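Local coordinates for nuclear transport factor 2 family protein (Rhodopseudomonas palustris, PDB 3DM8) that is of unknown function but has the cone-shaped NTF2-like fold of the SnoaL-like family and is a putative isomerase, at residues A[25-36]-A[49-60]; A[2-10]-A[107-116]. All coordinates share one frame; numbering follows the deposited sequence.

Interaction 1. Residues A[25-36]-A[49-60]; sequences LATIIDDNIDWA and ARQGKAAVLEVC. With CE9 (dodecyl nona ethylene glycol ether), chain B.
Val-56 lays its CG1 methyl over one face of the Trp-35 indole, 3.6 Å from the centroid of the six-membered ring, in a CH-pi contact 18° off the ring normal. Val-59 CG1 and Cys-60 SG approach the same ring obliquely, as does Arg-50 CB near CD1. With CG anti to the backbone N (chi1 170°), the indole reaches from its strand to the first turns of helix 53-66. The second methyl of Val-56 is wedged between Trp-35 CB and Ile-33, its CG2 only 3.5 Å from Ile-33 CG2, a tight fit. Were Trp-35 replaced by an alanine, Val-56, Val-59 and Cys-60 would probably be left facing a gap between helix and sheet.

Backbone bonds join Trp-35 and Arg-50 as an antiparallel hydrogen-bonded pair, and Gly-52 N continues the register with a nearly straight bond to Ile-33 O. The Lys-53 chain crosses Ile-29 at a slant, bends at chi3 and gives its NZ to Ala-26 O at 2.9 Å, from above the carbonyl plane; one water joins this ammonium to Asp-31 OD1, and a second does so with only a weak bond to NZ. On the other face of the hairpin, the Asp-34 carboxylate and Gln-51 amide lie side by side with planes 83° apart and share a water, while Arg-120 takes Asp-34 OD1 in a salt bridge. The bound detergent's O34 lies 3.1 Å from Gln-51 OE1. Strands 33-38 and 48-51 form the edge hairpin of the sheet, with strand 115-123 beside strand 33-38; helix 53-66 covers the indole side, and helix 23-28 packs beside it through Leu-25 and Ala-26 on Leu-57.

Interaction 2. Residues A[2-10]-A[107-116]; sequences TEHSLWRFS and LFTQFQNGRL
Helix 5-10 passes strand 107-112 at 106°, their axes 10.0 Å apart, and at its first turn the backbone of Ser-5 comes close to Gly-114 in the type I' turn from Gln-112 to Arg-115. The space between is bridged chiefly by Phe-111. Ser-5 places its CB over one face of that ring, 3.6 Å from the centroid and 18° off the normal, a CH-pi contact, while Phe-9 CB comes to the ring's edge. Phe-111 CZ reaches the backbone at Leu-6, 3.8 Å from Leu-6 N, because chi1 of -56° turns the ring beside its own backbone N and out toward the start of the helix.

That start is capped by His-4, whose ND1 accepts from Leu-6 N in the plane of the imidazole; its NE2 is hydrogen-bonded to Gly-80 O, so both ring nitrogens are engaged and the ring is held from turning. Its edge meets Phe-111 CE1. In the NTF2-like fold a strongly curved sheet is closed on its concave side by helices, and here the N-terminal helix lies across strands 100-112 and 115-123 in just this way. Leu-6 CD1 packs against Leu-107 CD2 at 4.2 Å. A turn further on from Ser-5, Phe-9 receives Leu-116 CD2 over one face of its ring, 4.0 Å from the centroid.

The polar link between the segments lies at the turn. Arg-8, bent at chi3, directs NH2 to Gly-114 O at 2.6 Å and to Ser-5 OG at 2.9 Å, with both oxygens near the guanidinium plane. These two bonds fix the rotation of the group. Gly-114 has a positive phi, and a CB there would press against Arg-8 NH2.

Interaction 1 lies nested within the long chain loop closed by interaction 2, and the two meet at Leu-116, whose backbone N and O probably bond to Ile-28 O and Asp-30 N; Ile-28 also packs against Phe-9. Both set helices against one sheet and are partly buried. Interaction 1 runs out to exposed residues at Asp-31, Asn-32 and Ala-49, whereas no residue touching in interaction 2 is fully exposed. The segments 25-36 and 49-60, close in sequence, are joined by strand pairing, with the Lys-53 and water bonds at the margin, and bury about twice the area. Between 2-10 and 107-116 side chains do the work, with one arginine bond to a turn carbonyl.

Interaction 1. Residues A[25-36]-A[49-60]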
# COMPACT_ATOMS: atom_id res chain seq x y z
N LEU A 25 8.58 -8.93 20.41
CA LEU A 25 8.34 -7.73 19.64
C LEU A 25 9.23 -6.61 20.17
O LEU A 25 9.76 -5.84 19.41
CB LEU A 25 6.89 -7.31 19.68
CG LEU A 25 6.44 -6.08 18.90
CD1 LEU A 25 6.74 -6.28 17.44
CD2 LEU A 25 4.95 -5.85 19.08
N ALA A 26 9.29 -6.48 21.47
CA ALA A 26 10.09 -5.42 22.09
C ALA A 26 11.57 -5.56 21.74
O ALA A 26 12.29 -4.53 21.61
CB ALA A 26 9.87 -5.38 23.61
N THR A 27 12.03 -6.80 21.57
CA THR A 27 13.43 -7.04 21.24
C THR A 27 13.76 -6.53 19.85
O THR A 27 14.83 -6.00 19.57
CB THR A 27 13.77 -8.53 21.36
OG1 THR A 27 13.63 -8.88 22.74
CG2 THR A 27 15.16 -8.82 20.93
N ILE A 28 12.79 -6.73 18.97
CA ILE A 28 12.98 -6.51 17.53
C ILE A 28 12.75 -5.10 17.09
O ILE A 28 13.29 -4.68 16.10
CB ILE A 28 12.15 -7.50 16.67
CG1 ILE A 28 12.72 -7.60 15.25
CG2 ILE A 28 10.71 -7.12 16.59
CD1 ILE A 28 12.23 -8.91 14.47
N ILE A 29 11.98 -4.35 17.86
CA ILE A 29 11.71 -2.94 17.51
C ILE A 29 12.89 -2.06 17.94
O ILE A 29 13.31 -2.10 19.11
CB ILE A 29 10.42 -2.45 18.19
CG1 ILE A 29 9.18 -3.19 17.64
CG2 ILE A 29 10.21 -0.94 17.93
CD1 ILE A 29 9.12 -3.22 16.16
N ASP A 30 13.49 -1.29 17.02
CA ASP A 30 14.63 -0.42 17.37
C ASP A 30 14.18 0.67 18.31
O ASP A 30 13.08 1.18 18.18
CB ASP A 30 15.20 0.28 16.13
CG ASP A 30 16.52 0.99 16.39
OD1 ASP A 30 17.59 0.33 16.43
OD2 ASP A 30 16.51 2.24 16.49
N ASP A 31 15.07 1.08 19.21
CA ASP A 31 14.70 2.08 20.19
C ASP A 31 14.22 3.36 19.52
O ASP A 31 13.37 4.10 20.07
CB ASP A 31 15.86 2.46 21.11
CG ASP A 31 16.16 1.42 22.21
OD1 ASP A 31 15.39 0.45 22.38
OD2 ASP A 31 17.18 1.64 22.92
N ASN A 32 14.74 3.63 18.32
CA ASN A 32 14.44 4.88 17.62
C ASN A 32 13.71 4.66 16.34
O ASN A 32 13.82 5.43 15.40
CB ASN A 32 15.70 5.70 17.34
CG ASN A 32 16.46 6.02 18.62
OD1 ASN A 32 17.62 5.56 18.86
ND2 ASN A 32 15.79 6.69 19.50
N ILE A 33 12.93 3.59 16.31
CA ILE A 33 12.12 3.30 15.13
C ILE A 33 11.34 4.52 14.62
O ILE A 33 10.75 5.32 15.38
CB ILE A 33 11.15 2.13 15.37
CG1 ILE A 33 10.42 1.72 14.06
CG2 ILE A 33 10.14 2.48 16.51
CD1 ILE A 33 9.76 0.37 14.12
N ASP A 34 11.31 4.62 13.28
CA ASP A 34 10.54 5.64 12.56
C ASP A 34 9.38 4.96 11.87
O ASP A 34 9.55 4.21 10.94
CB ASP A 34 11.46 6.30 11.54
CG ASP A 34 10.81 7.41 10.75
OD1 ASP A 34 9.59 7.42 10.52
OD2 ASP A 34 11.62 8.28 10.31
N TRP A 35 8.18 5.18 12.42
CA TRP A 35 6.98 4.39 12.10
C TRP A 35 5.81 5.21 11.61
O TRP A 35 5.56 6.35 12.09
CB TRP A 35 6.53 3.68 13.40
CG TRP A 35 5.21 2.95 13.49
CD1 TRP A 35 3.96 3.50 13.67
CD2 TRP A 35 5.04 1.55 13.62
NE1 TRP A 35 3.03 2.51 13.81
CE2 TRP A 35 3.67 1.29 13.80
CE3 TRP A 35 5.91 0.47 13.59
CZ2 TRP A 35 3.18 0.02 13.95
CZ3 TRP A 35 5.42 -0.79 13.68
CH2 TRP A 35 4.08 -1.04 13.86
N ALA A 36 5.08 4.67 10.64
CA ALA A 36 3.76 5.28 10.29
C ALA A 36 2.82 4.31 9.67
O ALA A 36 3.16 3.55 8.77
CB ALA A 36 3.92 6.56 9.35
N ALA A 49 1.73 8.50 12.57
CA ALA A 49 3.20 8.40 12.74
C ALA A 49 3.56 8.30 14.20
O ALA A 49 2.93 8.92 15.06
CB ALA A 49 3.88 9.65 12.11
N ARG A 50 4.60 7.54 14.46
CA ARG A 50 5.20 7.44 15.78
C ARG A 50 6.74 7.38 15.67
O ARG A 50 7.28 6.87 14.67
CB ARG A 50 4.71 6.17 16.52
CG ARG A 50 3.22 5.98 16.76
CD ARG A 50 2.63 7.10 17.63
NE ARG A 50 1.23 6.76 17.94
CZ ARG A 50 0.21 7.00 17.13
NH1 ARG A 50 0.40 7.65 16.02
NH2 ARG A 50 -1.03 6.65 17.48
N GLN A 51 7.40 7.88 16.69
CA GLN A 51 8.84 7.74 16.83
C GLN A 51 9.14 7.02 18.13
O GLN A 51 8.71 7.45 19.21
CB GLN A 51 9.54 9.09 16.87
CG GLN A 51 9.15 10.05 15.83
CD GLN A 51 9.21 9.48 14.44
OE1 GLN A 51 10.19 8.81 14.04
NE2 GLN A 51 8.15 9.76 13.67
N GLY A 52 10.03 6.03 18.02
CA GLY A 52 10.55 5.31 19.18
C GLY A 52 9.80 4.06 19.53
O GLY A 52 8.58 3.95 19.34
N LYS A 53 10.53 3.11 20.12
CA LYS A 53 9.97 1.86 20.52
C LYS A 53 8.81 1.96 21.46
O LYS A 53 7.80 1.22 21.32
CB LYS A 53 11.08 0.93 21.10
CG LYS A 53 10.53 -0.35 21.77
CD LYS A 53 11.61 -1.37 21.98
CE LYS A 53 12.21 -1.32 23.28
NZ LYS A 53 12.92 -2.63 23.68
N ALA A 54 8.90 2.80 22.48
CA ALA A 54 7.78 2.88 23.48
C ALA A 54 6.46 3.24 22.82
O ALA A 54 5.42 2.63 23.07
CB ALA A 54 8.09 3.88 24.60
N ALA A 55 6.49 4.24 21.94
CA ALA A 55 5.25 4.67 21.26
C ALA A 55 4.74 3.60 20.30
O ALA A 55 3.53 3.41 20.15
CB ALA A 55 5.47 6.00 20.50
N VAL A 56 5.64 2.87 19.63
CA VAL A 56 5.22 1.80 18.73
C VAL A 56 4.65 0.62 19.51
O VAL A 56 3.65 0.04 19.09
CB VAL A 56 6.35 1.38 17.75
CG1 VAL A 56 6.04 -0.01 17.07
CG2 VAL A 56 6.69 2.56 16.73
N LEU A 57 5.21 0.29 20.66
CA LEU A 57 4.66 -0.77 21.49
C LEU A 57 3.25 -0.38 21.98
O LEU A 57 2.36 -1.19 22.07
CB LEU A 57 5.56 -1.14 22.65
CG LEU A 57 6.84 -1.89 22.27
CD1 LEU A 57 7.80 -2.10 23.43
CD2 LEU A 57 6.49 -3.24 21.61
N GLU A 58 3.04 0.90 22.24
CA GLU A 58 1.71 1.36 22.63
C GLU A 58 0.70 1.18 21.48
O GLU A 58 -0.41 0.70 21.70
CB GLU A 58 1.76 2.79 23.15
CG GLU A 58 0.42 3.40 23.45
CD GLU A 58 -0.40 2.69 24.55
OE1 GLU A 58 0.16 1.87 25.34
OE2 GLU A 58 -1.62 3.06 24.62
N VAL A 59 1.08 1.57 20.26
CA VAL A 59 0.24 1.26 19.08
C VAL A 59 -0.13 -0.23 19.05
O VAL A 59 -1.26 -0.60 18.83
CB VAL A 59 0.93 1.70 17.77
CG1 VAL A 59 0.32 1.05 16.49
CG2 VAL A 59 0.96 3.22 17.68
N CYS A 60 0.88 -1.09 19.23
CA CYS A 60 0.66 -2.50 19.08
C CYS A 60 -0.21 -3.05 20.20
O CYS A 60 -0.98 -3.99 19.98
CB CYS A 60 1.98 -3.28 18.97
SG CYS A 60 2.85 -2.92 17.41
C29 CE9 B . 9.50 16.09 12.34
C30 CE9 B . 8.77 14.75 12.33
O31 CE9 B . 9.71 13.71 12.07
C32 CE9 B . 9.13 12.41 12.04
C33 CE9 B . 10.21 11.41 11.69
O34 CE9 B . 11.19 11.42 12.71
C35 CE9 B . 12.50 11.51 12.18
C36 CE9 B . 13.48 10.84 13.13
O37 CE9 B . 14.08 11.86 13.91
C38 CE9 B . 14.90 12.72 13.13
C39 CE9 B . 14.55 14.17 13.45
OXT CE9 B . 15.76 14.85 13.75
O HOH W 1 14.93 -2.16 21.05
O HOH W 2 15.26 -1.02 24.46
O HOH W 3 12.35 8.00 15.02
O HOH W 4 7.17 8.44 11.32

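Interaction 2. Residues A[2-10]-A[107-116]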
# COMPACT_ATOMS: atom_id res chain seq x y z
N THR A 2 20.20 -16.59 6.73
CA THR A 2 19.15 -17.29 5.99
C THR A 2 17.71 -17.20 6.53
O THR A 2 16.83 -17.78 5.88
CB THR A 2 19.54 -18.76 5.79
OG1 THR A 2 19.56 -19.41 7.05
CG2 THR A 2 20.94 -18.86 5.13
N GLU A 3 17.44 -16.51 7.66
CA GLU A 3 16.03 -16.16 8.03
C GLU A 3 15.78 -14.67 8.16
O GLU A 3 16.17 -14.01 9.12
CB GLU A 3 15.47 -16.80 9.30
CG GLU A 3 13.91 -16.59 9.30
CD GLU A 3 13.18 -16.82 10.62
OE1 GLU A 3 11.91 -16.96 10.59
OE2 GLU A 3 13.83 -16.82 11.68
N HIS A 4 15.05 -14.18 7.18
CA HIS A 4 14.85 -12.75 7.03
C HIS A 4 14.16 -12.16 8.26
O HIS A 4 13.24 -12.73 8.82
CB HIS A 4 14.08 -12.47 5.75
CG HIS A 4 14.24 -11.06 5.26
ND1 HIS A 4 13.57 -10.01 5.82
CD2 HIS A 4 15.01 -10.54 4.27
CE1 HIS A 4 13.92 -8.89 5.21
NE2 HIS A 4 14.78 -9.19 4.25
N SER A 5 14.62 -10.97 8.63
CA SER A 5 14.09 -10.19 9.76
C SER A 5 12.62 -9.92 9.62
O SER A 5 11.93 -9.71 10.62
CB SER A 5 14.87 -8.88 9.92
OG SER A 5 16.20 -9.15 10.38
N LEU A 6 12.14 -9.91 8.39
CA LEU A 6 10.69 -9.65 8.18
C LEU A 6 9.85 -10.78 8.84
O LEU A 6 8.82 -10.55 9.50
CB LEU A 6 10.37 -9.56 6.70
CG LEU A 6 8.89 -9.41 6.35
CD1 LEU A 6 8.36 -8.07 6.91
CD2 LEU A 6 8.58 -9.62 4.83
N TRP A 7 10.32 -11.99 8.63
CA TRP A 7 9.63 -13.19 9.18
C TRP A 7 9.69 -13.20 10.72
O TRP A 7 8.72 -13.60 11.41
CB TRP A 7 10.17 -14.49 8.56
CG TRP A 7 10.22 -14.43 7.03
CD1 TRP A 7 11.28 -14.71 6.24
CD2 TRP A 7 9.17 -14.03 6.15
NE1 TRP A 7 10.95 -14.53 4.91
CE2 TRP A 7 9.66 -14.09 4.84
CE3 TRP A 7 7.86 -13.60 6.36
CZ2 TRP A 7 8.88 -13.76 3.73
CZ3 TRP A 7 7.07 -13.29 5.25
CH2 TRP A 7 7.58 -13.38 3.96
N ARG A 8 10.82 -12.78 11.24
CA ARG A 8 11.01 -12.70 12.71
C ARG A 8 10.08 -11.66 13.31
O ARG A 8 9.46 -11.86 14.38
CB ARG A 8 12.46 -12.42 13.08
CG ARG A 8 13.42 -13.49 12.65
CD ARG A 8 14.82 -13.17 13.11
NE ARG A 8 15.21 -11.82 12.74
CZ ARG A 8 15.52 -10.86 13.61
NH1 ARG A 8 15.51 -11.10 14.91
NH2 ARG A 8 15.86 -9.67 13.17
N PHE A 9 9.97 -10.54 12.61
CA PHE A 9 9.08 -9.46 13.03
C PHE A 9 7.63 -9.92 12.96
O PHE A 9 6.84 -9.67 13.85
CB PHE A 9 9.28 -8.21 12.16
CG PHE A 9 8.23 -7.18 12.32
CD1 PHE A 9 8.09 -6.50 13.50
CD2 PHE A 9 7.44 -6.84 11.26
CE1 PHE A 9 7.10 -5.54 13.65
CE2 PHE A 9 6.47 -5.85 11.41
CZ PHE A 9 6.29 -5.23 12.61
N SER A 10 7.30 -10.64 11.90
CA SER A 10 5.94 -11.06 11.67
C SER A 10 5.53 -12.02 12.80
O SER A 10 4.41 -11.96 13.32
CB SER A 10 5.76 -11.69 10.29
OG SER A 10 4.38 -11.99 10.07
N LEU A 107 3.12 -3.01 3.19
CA LEU A 107 4.11 -2.77 4.26
C LEU A 107 5.51 -2.62 3.65
O LEU A 107 5.94 -3.45 2.88
CB LEU A 107 4.05 -4.01 5.19
CG LEU A 107 5.00 -4.10 6.35
CD1 LEU A 107 4.52 -3.08 7.38
CD2 LEU A 107 4.98 -5.52 6.91
N PHE A 108 6.19 -1.53 3.99
CA PHE A 108 7.58 -1.32 3.67
C PHE A 108 8.38 -1.21 4.93
O PHE A 108 8.07 -0.38 5.79
CB PHE A 108 7.78 -0.05 2.83
CG PHE A 108 7.07 -0.09 1.49
CD1 PHE A 108 5.69 0.02 1.41
CD2 PHE A 108 7.79 -0.24 0.34
CE1 PHE A 108 5.06 -0.03 0.17
CE2 PHE A 108 7.16 -0.31 -0.89
CZ PHE A 108 5.78 -0.19 -0.94
N THR A 109 9.41 -2.06 5.04
CA THR A 109 10.21 -2.14 6.25
C THR A 109 11.71 -2.03 5.97
O THR A 109 12.20 -2.45 4.94
CB THR A 109 9.97 -3.49 6.98
OG1 THR A 109 10.11 -4.53 6.06
CG2 THR A 109 8.56 -3.60 7.50
N GLN A 110 12.39 -1.43 6.91
CA GLN A 110 13.82 -1.36 6.92
C GLN A 110 14.33 -1.91 8.25
O GLN A 110 13.69 -1.72 9.30
CB GLN A 110 14.29 0.11 6.75
CG GLN A 110 13.87 0.83 5.45
CD GLN A 110 14.64 0.43 4.19
OE1 GLN A 110 15.81 -0.04 4.24
NE2 GLN A 110 14.00 0.65 3.04
N PHE A 111 15.48 -2.57 8.20
CA PHE A 111 16.09 -3.17 9.37
C PHE A 111 17.57 -2.82 9.46
O PHE A 111 18.25 -2.57 8.45
CB PHE A 111 15.97 -4.69 9.35
CG PHE A 111 14.59 -5.20 9.22
CD1 PHE A 111 14.00 -5.36 7.96
CD2 PHE A 111 13.88 -5.58 10.35
CE1 PHE A 111 12.71 -5.83 7.84
CE2 PHE A 111 12.55 -6.04 10.22
CZ PHE A 111 11.98 -6.15 9.00
N GLN A 112 18.05 -2.83 10.69
CA GLN A 112 19.45 -2.65 10.97
C GLN A 112 19.79 -3.49 12.17
O GLN A 112 19.14 -3.40 13.22
CB GLN A 112 19.77 -1.19 11.22
CG GLN A 112 19.59 -0.33 10.01
N ASN A 113 20.76 -4.34 11.97
CA ASN A 113 21.30 -5.12 13.05
C ASN A 113 20.19 -5.94 13.64
O ASN A 113 20.16 -6.23 14.84
CB ASN A 113 21.88 -4.21 14.11
CG ASN A 113 23.19 -3.61 13.69
OD1 ASN A 113 24.07 -4.31 13.16
ND2 ASN A 113 23.35 -2.32 13.93
N GLY A 114 19.28 -6.29 12.76
CA GLY A 114 18.24 -7.28 13.02
C GLY A 114 17.06 -6.66 13.72
O GLY A 114 16.16 -7.35 14.21
N ARG A 115 17.08 -5.35 13.78
CA ARG A 115 15.97 -4.62 14.42
C ARG A 115 15.24 -3.81 13.37
O ARG A 115 15.84 -3.25 12.47
CB ARG A 115 16.50 -3.70 15.52
CG ARG A 115 17.14 -4.44 16.68
CD ARG A 115 17.38 -3.47 17.85
NE ARG A 115 18.55 -2.69 17.50
CZ ARG A 115 19.78 -3.14 17.67
NH1 ARG A 115 19.98 -4.35 18.20
NH2 ARG A 115 20.82 -2.41 17.30
N LEU A 116 13.94 -3.70 13.57
CA LEU A 116 13.06 -2.86 12.71
C LEU A 116 13.29 -1.39 13.03
O LEU A 116 13.02 -0.94 14.13
CB LEU A 116 11.59 -3.21 12.92
CG LEU A 116 10.56 -2.49 12.05
CD1 LEU A 116 10.76 -2.98 10.58
CD2 LEU A 116 9.18 -2.72 12.55